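Local coordinates for proteasome assembly chaperone family protein (Pyrococcus furiosus, PDB 3VR0) that activates the archaeal proteasome, although it belongs to a family of proteasome assembly chaperones, at residues Gly151-Leu156 / Ala224-Ser229. Numbering follows the deposited sequence.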
# COMPACT_ATOMS: atom_id res chain seq x y z
N GLY C 151 -35.02 -18.56 -11.16
CA GLY C 151 -36.13 -18.57 -10.22
C GLY C 151 -35.78 -18.16 -8.80
O GLY C 151 -35.43 -17.00 -8.54
N GLU C 152 -35.88 -19.11 -7.88
CA GLU C 152 -35.66 -18.82 -6.46
C GLU C 152 -34.18 -18.77 -6.08
O GLU C 152 -33.41 -19.71 -6.37
CB GLU C 152 -36.47 -19.77 -5.56
CG GLU C 152 -37.99 -19.62 -5.74
CD GLU C 152 -38.50 -18.19 -5.48
OE1 GLU C 152 -38.84 -17.48 -6.45
OE2 GLU C 152 -38.56 -17.77 -4.30
N PRO C 153 -33.76 -17.65 -5.46
CA PRO C 153 -32.38 -17.56 -4.98
C PRO C 153 -32.07 -18.68 -3.99
O PRO C 153 -32.85 -18.96 -3.09
CB PRO C 153 -32.32 -16.16 -4.35
CG PRO C 153 -33.75 -15.76 -4.12
CD PRO C 153 -34.47 -16.38 -5.28
N ARG C 154 -30.95 -19.36 -4.23
CA ARG C 154 -30.45 -20.36 -3.33
C ARG C 154 -29.52 -19.69 -2.28
O ARG C 154 -29.07 -18.55 -2.49
CB ARG C 154 -29.72 -21.45 -4.14
CG ARG C 154 -30.57 -22.01 -5.31
CD ARG C 154 -30.15 -23.36 -5.85
NE ARG C 154 -28.72 -23.52 -6.13
CZ ARG C 154 -28.14 -23.32 -7.32
NH1 ARG C 154 -26.83 -23.52 -7.46
NH2 ARG C 154 -28.84 -22.90 -8.37
N VAL C 155 -29.26 -20.38 -1.17
CA VAL C 155 -28.39 -19.89 -0.09
C VAL C 155 -27.28 -20.87 0.16
O VAL C 155 -27.56 -22.02 0.44
CB VAL C 155 -29.18 -19.66 1.24
CG1 VAL C 155 -28.23 -19.64 2.46
CG2 VAL C 155 -29.96 -18.38 1.14
N LEU C 156 -26.02 -20.42 0.07
CA LEU C 156 -24.91 -21.34 0.22
C LEU C 156 -24.32 -21.21 1.62
O LEU C 156 -24.08 -20.08 2.09
CB LEU C 156 -23.84 -21.00 -0.81
CG LEU C 156 -24.20 -20.78 -2.28
CD1 LEU C 156 -22.90 -20.45 -3.03
CD2 LEU C 156 -24.79 -22.04 -2.85
N ALA C 224 -31.70 -10.98 -0.20
CA ALA C 224 -31.62 -10.56 1.21
C ALA C 224 -32.71 -11.29 2.03
O ALA C 224 -32.43 -11.89 3.09
CB ALA C 224 -31.77 -9.06 1.33
N LYS C 225 -33.93 -11.28 1.49
CA LYS C 225 -35.04 -12.02 2.09
C LYS C 225 -34.68 -13.48 2.33
O LYS C 225 -34.86 -14.02 3.45
CB LYS C 225 -36.33 -11.89 1.24
CG LYS C 225 -37.50 -12.72 1.83
CD LYS C 225 -38.85 -12.28 1.30
CE LYS C 225 -39.90 -13.31 1.65
NZ LYS C 225 -41.05 -13.21 0.68
N ALA C 226 -34.12 -14.12 1.31
CA ALA C 226 -33.81 -15.53 1.42
C ALA C 226 -32.75 -15.81 2.47
O ALA C 226 -32.84 -16.78 3.23
CB ALA C 226 -33.37 -16.07 0.09
N VAL C 227 -31.71 -14.98 2.50
CA VAL C 227 -30.63 -15.17 3.49
C VAL C 227 -31.20 -14.96 4.90
O VAL C 227 -30.93 -15.74 5.81
CB VAL C 227 -29.45 -14.17 3.22
CG1 VAL C 227 -28.50 -14.12 4.41
CG2 VAL C 227 -28.69 -14.59 1.92
N LEU C 228 -31.99 -13.92 5.06
CA LEU C 228 -32.53 -13.54 6.35
C LEU C 228 -33.60 -14.53 6.87
O LEU C 228 -33.75 -14.68 8.10
CB LEU C 228 -33.12 -12.14 6.30
CG LEU C 228 -33.53 -11.68 7.70
CD1 LEU C 228 -32.28 -11.71 8.65
CD2 LEU C 228 -34.15 -10.34 7.62
N SER C 229 -34.32 -15.19 5.93
CA SER C 229 -35.20 -16.32 6.27
C SER C 229 -34.40 -17.50 6.82
O SER C 229 -34.80 -18.19 7.78
CB SER C 229 -36.02 -16.78 5.03
OG SER C 229 -36.79 -15.69 4.54
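Val155 meets helix 221-235 through a single methyl, and this part of the contact illustrates how a strand can pack on a helix by van der Waals contact of one methyl with helix backbone and apolar side chains, without hydrogen bonds between the two segments. With CG1 anti to the backbone N (chi1 160°), CG2 falls anti to the carbonyl carbon and lies over the backbone between Ala226 and Val227: Val155 CG2 is 3.9 Å from Ala226 O and 4.0 Å from Val227 CA. Here Val155 CG2 also touches a methyl from each of the two helix residues, Val227 CG2 at 4.1 Å and Ala226 CB at 4.3 Å. The CA atoms of Val155 and Val227 are 6.3 Å apart.

Toward Gly151 the contact thins. Pro153 adds one ring carbon, its CG 4.2 Å from Ala226 CB, and is partly exposed. Arg154 turns away and forms a salt bridge with Glu213 of strand 206-214; exposed Glu152 forms one with Lys222 near the start of helix 221-235.

The segment 151-156 leads into strand 155-159, which lies between strands 206-214 and 179-181 in the large mixed sheet. Val227 touches Val155 and also Met141 of strand 137-145, so helix 221-235 packs on one face of the sheet; Val227 reaches Val45 of helix 45-57 as well, which Ala224 and Leu228 also touch.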